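PDB 2P4H: vestitone reductase from Medicago sativa, which catalyses the stereospecific NADPH-dependent reduction of (3R)-vestitone to (3R,4R)-4'-methoxyisoflavan-2',4,7-triol, the penultimate step in the biosynthesis of the phytoalexin medicarpin. Local coordinates for residues Ala128-Gly133 and Pro287-Lys292; Ala170-Gly175 and Gly244-Cys249. One frame throughout, in Å; residues are numbered along the deposited sequence.

The two contacts, their centres about 15 Å apart, show how parts far apart along a Rossmann-type reductase pack round its edge strand 245-248. Contact 2 sets helix 158-177 against that strand; contact 1 joins the loop after strand 119-125 to strand 288-289 and meets strand 245-248 through Asn248 and Arg246. Asn248 ND2 lies 2.9 Å from Asn290 O, a probable hydrogen bond, and the methyl CG2 of Thr291 packs on Asn248 O. The first segment of contact 1 joins in as well, with Val129 packing on the guanidinium of Arg246. Tyr160, an NADP(+)-binding residue by similarity, lies about 10 Å from Ser130 and 12 Å from Arg246, side chain to side chain.

Contact 1 (Ala128-Gly133 and Pro287-Lys292); sequences AVSFNG and PDLNTK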
loop_
_atom_site.group_PDB
_atom_site.type_symbol
_atom_site.label_atom_id
_atom_site.label_comp_id
_atom_site.label_asym_id
_atom_site.label_seq_id
_atom_site.Cartn_x
_atom_site.Cartn_y
_atom_site.Cartn_z
ATOM N N ALA A 128 1.289 -9.234 6.265
ATOM C CA ALA A 128 1.546 -9.128 7.699
ATOM C C ALA A 128 0.448 -9.783 8.538
ATOM O O ALA A 128 0.573 -9.882 9.764
ATOM C CB ALA A 128 1.703 -7.658 8.100
ATOM N N VAL A 129 -0.624 -10.232 7.886
ATOM C CA VAL A 129 -1.727 -10.875 8.600
ATOM C C VAL A 129 -2.172 -12.218 8.022
ATOM O O VAL A 129 -2.741 -13.042 8.739
ATOM C CB VAL A 129 -3.000 -9.966 8.649
ATOM C CG1 VAL A 129 -2.674 -8.637 9.311
ATOM C CG2 VAL A 129 -3.559 -9.750 7.246
ATOM N N SER A 130 -1.903 -12.436 6.736
ATOM C CA SER A 130 -2.355 -13.642 6.041
ATOM C C SER A 130 -1.651 -14.974 6.283
ATOM O O SER A 130 -2.189 -16.023 5.928
ATOM C CB SER A 130 -2.392 -13.362 4.537
ATOM O OG SER A 130 -3.234 -12.254 4.253
ATOM N N PHE A 131 -0.463 -14.947 6.877
ATOM C CA PHE A 131 0.270 -16.183 7.136
ATOM C C PHE A 131 0.244 -16.518 8.622
ATOM O O PHE A 131 1.293 -16.668 9.249
ATOM C CB PHE A 131 1.721 -16.053 6.662
ATOM C CG PHE A 131 1.863 -15.815 5.183
ATOM C CD1 PHE A 131 1.812 -14.525 4.659
ATOM C CD2 PHE A 131 2.051 -16.885 4.312
ATOM C CE1 PHE A 131 1.946 -14.305 3.290
ATOM C CE2 PHE A 131 2.186 -16.677 2.943
ATOM C CZ PHE A 131 2.133 -15.385 2.429
ATOM N N ASN A 132 -0.959 -16.641 9.174
ATOM C CA ASN A 132 -1.136 -16.936 10.594
ATOM C C ASN A 132 -1.210 -18.422 10.941
ATOM O O ASN A 132 -1.387 -18.781 12.106
ATOM C CB ASN A 132 -2.389 -16.224 11.121
ATOM C CG ASN A 132 -3.605 -16.451 10.241
ATOM O OD1 ASN A 132 -3.686 -15.936 9.124
ATOM N ND2 ASN A 132 -4.558 -17.230 10.740
ATOM N N GLY A 133 -1.075 -19.282 9.937
ATOM C CA GLY A 133 -1.116 -20.713 10.182
ATOM C C GLY A 133 -2.509 -21.294 10.337
ATOM O O GLY A 133 -2.682 -22.514 10.327
ATOM N N PRO A 287 -7.482 -14.409 2.218
ATOM C CA PRO A 287 -8.537 -14.034 3.157
ATOM C C PRO A 287 -9.089 -12.638 2.925
ATOM O O PRO A 287 -8.411 -11.762 2.385
ATOM C CB PRO A 287 -7.841 -14.145 4.510
ATOM C CG PRO A 287 -6.447 -13.719 4.189
ATOM C CD PRO A 287 -6.169 -14.440 2.886
ATOM N N ASP A 288 -10.339 -12.451 3.328
ATOM C CA ASP A 288 -10.997 -11.159 3.237
ATOM C C ASP A 288 -10.482 -10.386 4.456
ATOM O O ASP A 288 -10.585 -10.865 5.589
ATOM C CB ASP A 288 -12.518 -11.363 3.314
ATOM C CG ASP A 288 -13.305 -10.060 3.269
ATOM O OD1 ASP A 288 -12.739 -9.009 2.903
ATOM O OD2 ASP A 288 -14.513 -10.096 3.585
ATOM N N LEU A 289 -9.883 -9.221 4.226
ATOM C CA LEU A 289 -9.379 -8.406 5.327
ATOM C C LEU A 289 -10.506 -7.437 5.688
ATOM O O LEU A 289 -10.636 -6.358 5.103
ATOM C CB LEU A 289 -8.104 -7.662 4.898
ATOM C CG LEU A 289 -7.040 -8.542 4.222
ATOM C CD1 LEU A 289 -5.808 -7.707 3.907
ATOM C CD2 LEU A 289 -6.662 -9.712 5.125
ATOM N N ASN A 290 -11.329 -7.861 6.646
ATOM C CA ASN A 290 -12.496 -7.111 7.118
ATOM C C ASN A 290 -12.147 -5.653 7.382
ATOM O O ASN A 290 -11.320 -5.348 8.233
ATOM C CB ASN A 290 -13.034 -7.776 8.387
ATOM C CG ASN A 290 -14.445 -7.345 8.729
ATOM O OD1 ASN A 290 -15.097 -7.961 9.582
ATOM N ND2 ASN A 290 -14.929 -6.294 8.080
ATOM N N THR A 291 -12.800 -4.759 6.651
ATOM C CA THR A 291 -12.529 -3.334 6.754
ATOM C C THR A 291 -13.605 -2.567 7.533
ATOM O O THR A 291 -13.734 -1.342 7.438
ATOM C CB THR A 291 -12.282 -2.806 5.316
ATOM O OG1 THR A 291 -11.123 -3.479 4.802
ATOM C CG2 THR A 291 -12.031 -1.315 5.273
ATOM N N LYS A 292 -14.350 -3.304 8.351
ATOM C CA LYS A 292 -15.395 -2.716 9.178
ATOM C C LYS A 292 -14.849 -1.661 10.149
ATOM O O LYS A 292 -15.486 -0.634 10.367
ATOM C CB LYS A 292 -16.116 -3.821 9.957
ATOM C CG LYS A 292 -17.169 -3.322 10.934
ATOM C CD LYS A 292 -17.927 -4.493 11.547
ATOM C CE LYS A 292 -18.936 -4.032 12.591
ATOM N NZ LYS A 292 -18.271 -3.402 13.765
#
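Val129 and Leu289 meet methyl to methyl, CG2 of the valine lying 3.8 Å from CD2 of the leucine, with the two side chains crossing at a slant. Beside them the hydroxyl of Ser130 rests on the pyrrolidine ring of Pro287, OG being 3.5 Å from CG and slightly farther from CD. No hydrogen bond links the two segments, so the contact is one of van der Waals packing, and most of its touching residues are buried. The serine oxygen, set beside its own backbone N (chi1 -57°), finds its polar partner in Gly126 O, within its own loop. The backbone after Leu289 is tied down by Thr291 OG1, which donates to Leu289 O over 2.9 Å, at a C=O...donor angle of 157° and only 15° from the carbonyl plane. In this way a loop leaving the C-terminal end of a Rossmann-sheet strand, 119-125, packs on a late part of the chain and joins it to the nucleotide-binding fold. Strand 288-289 runs parallel to strand 138-139, whose Leu139 touches both Val129 and Pro287. Ala128 and Phe131 of the loop touch helix 158-177, so the loop joins that helix to the small two-stranded sheet.

Contact 2 (Ala170-Gly175 and Gly244-Cys249); sequences AVLEFG and GGRYNC
Leu172 and Arg246 meet at about a right angle, the leucine reaching from the helix to the aliphatic part of the arginine. Its CD1 methyl lies 3.7 Å from Arg246 CG and 4.0 Å from Arg246 CD, while the other branch, CD2, comes more loosely to the backbone, 4.4 Å from Gly245 C. The two methyls thus divide their contacts, CD1 on a side chain and CD2 on the main chain. Gly245 adopts backbone angles (phi 126°, psi -162°) at which a CB would press on the carbonyl O of Gly244, a conformation suited to glycine. The Arg246 chain leaves CB extended and then turns about the CG-CD bond (chi3 79°), which swings the guanidinium away from the leucine toward its polar partners. NE forms a salt bridge with Glu168, one turn earlier on the same helix as Leu172; NH1 is bonded to the carbonyls of Asp143 and Glu141; and Trp144, which also touches Leu172, makes a cation-pi contact with the group. Strand 245-248 is an outermost strand of the seven-stranded parallel sheet, hydrogen-bonded to strand 182-187, and helix 158-177 packs against it. The contact itself is apolar, without a hydrogen bond between its segments. One helix therefore offers the arginine both a leucine methyl for its methylenes and a carboxylate for its charge: Glu168 probably balances the charge of this buried guanidinium, and the group's several partners probably restrict its rotation.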
loop_
_atom_site.group_PDB
_atom_site.type_symbol
_atom_site.label_atom_id
_atom_site.label_comp_id
_atom_site.label_asym_id
_atom_site.label_seq_id
_atom_site.Cartn_x
_atom_site.Cartn_y
_atom_site.Cartn_z
ATOM N N ALA A 170 7.170 -3.387 14.907
ATOM C CA ALA A 170 8.147 -2.449 15.448
ATOM C C ALA A 170 7.588 -1.028 15.471
ATOM O O ALA A 170 7.774 -0.291 16.442
ATOM C CB ALA A 170 9.430 -2.501 14.629
ATOM N N VAL A 171 6.899 -0.649 14.402
ATOM C CA VAL A 171 6.311 0.682 14.307
ATOM C C VAL A 171 5.253 0.907 15.388
ATOM O O VAL A 171 5.252 1.934 16.069
ATOM C CB VAL A 171 5.681 0.897 12.905
ATOM C CG1 VAL A 171 4.804 2.141 12.899
ATOM C CG2 VAL A 171 6.786 1.036 11.865
ATOM N N LEU A 172 4.351 -0.053 15.555
ATOM C CA LEU A 172 3.303 0.076 16.560
ATOM C C LEU A 172 3.892 0.164 17.967
ATOM O O LEU A 172 3.474 0.996 18.775
ATOM C CB LEU A 172 2.341 -1.110 16.460
ATOM C CG LEU A 172 1.481 -1.144 15.192
ATOM C CD1 LEU A 172 0.885 -2.527 15.014
ATOM C CD2 LEU A 172 0.385 -0.086 15.287
ATOM N N GLU A 173 4.870 -0.687 18.257
ATOM C CA GLU A 173 5.491 -0.690 19.575
ATOM C C GLU A 173 6.237 0.606 19.861
ATOM O O GLU A 173 6.075 1.195 20.931
ATOM C CB GLU A 173 6.452 -1.866 19.705
ATOM C CG GLU A 173 7.082 -1.993 21.083
ATOM C CD GLU A 173 6.046 -2.124 22.186
ATOM O OE1 GLU A 173 5.203 -3.041 22.107
ATOM O OE2 GLU A 173 6.076 -1.311 23.134
ATOM N N PHE A 174 7.051 1.050 18.911
ATOM C CA PHE A 174 7.811 2.280 19.095
ATOM C C PHE A 174 6.870 3.465 19.272
ATOM O O PHE A 174 7.080 4.310 20.139
ATOM C CB PHE A 174 8.730 2.535 17.901
ATOM C CG PHE A 174 9.663 3.695 18.100
ATOM C CD1 PHE A 174 10.909 3.508 18.688
ATOM C CD2 PHE A 174 9.281 4.982 17.730
ATOM C CE1 PHE A 174 11.765 4.589 18.907
ATOM C CE2 PHE A 174 10.126 6.070 17.943
ATOM C CZ PHE A 174 11.372 5.872 18.532
ATOM N N GLY A 175 5.834 3.532 18.444
ATOM C CA GLY A 175 4.884 4.624 18.553
ATOM C C GLY A 175 4.260 4.691 19.933
ATOM O O GLY A 175 4.129 5.770 20.514
ATOM N N GLY A 244 -5.655 5.795 17.064
ATOM C CA GLY A 244 -4.493 5.334 16.333
ATOM C C GLY A 244 -4.522 3.816 16.403
ATOM O O GLY A 244 -5.355 3.244 17.109
ATOM N N GLY A 245 -3.627 3.163 15.673
ATOM C CA GLY A 245 -3.591 1.713 15.672
ATOM C C GLY A 245 -3.667 1.151 14.265
ATOM O O GLY A 245 -3.422 1.870 13.290
ATOM N N ARG A 246 -4.017 -0.129 14.156
ATOM C CA ARG A 246 -4.106 -0.801 12.860
ATOM C C ARG A 246 -5.474 -0.672 12.203
ATOM O O ARG A 246 -6.505 -0.735 12.870
ATOM C CB ARG A 246 -3.831 -2.298 13.005
ATOM C CG ARG A 246 -2.653 -2.692 13.862
ATOM C CD ARG A 246 -2.542 -4.206 13.864
ATOM N NE ARG A 246 -1.910 -4.718 12.651
ATOM C CZ ARG A 246 -1.989 -5.978 12.235
ATOM N NH1 ARG A 246 -2.697 -6.872 12.918
ATOM N NH2 ARG A 246 -1.318 -6.363 11.159
ATOM N N TYR A 247 -5.473 -0.521 10.882
ATOM C CA TYR A 247 -6.712 -0.441 10.117
ATOM C C TYR A 247 -6.578 -1.184 8.798
ATOM O O TYR A 247 -5.706 -0.860 7.984
ATOM C CB TYR A 247 -7.082 1.011 9.793
ATOM C CG TYR A 247 -7.605 1.815 10.957
ATOM C CD1 TYR A 247 -8.969 1.866 11.240
ATOM C CD2 TYR A 247 -6.731 2.515 11.782
ATOM C CE1 TYR A 247 -9.450 2.596 12.321
ATOM C CE2 TYR A 247 -7.199 3.249 12.871
ATOM C CZ TYR A 247 -8.559 3.283 13.131
ATOM O OH TYR A 247 -9.025 3.990 14.216
ATOM N N ASN A 248 -7.419 -2.192 8.596
ATOM C CA ASN A 248 -7.438 -2.898 7.318
ATOM C C ASN A 248 -8.024 -1.879 6.339
ATOM O O ASN A 248 -8.918 -1.110 6.703
ATOM C CB ASN A 248 -8.393 -4.098 7.347
ATOM C CG ASN A 248 -7.763 -5.355 7.909
ATOM O OD1 ASN A 248 -6.545 -5.528 7.879
ATOM N ND2 ASN A 248 -8.604 -6.260 8.404
ATOM N N CYS A 249 -7.524 -1.865 5.111
ATOM C CA CYS A 249 -8.044 -0.959 4.080
ATOM C C CYS A 249 -8.169 -1.865 2.858
ATOM O O CYS A 249 -7.416 -1.756 1.885
ATOM C CB CYS A 249 -7.054 0.177 3.835
ATOM S SG CYS A 249 -7.690 1.464 2.754
#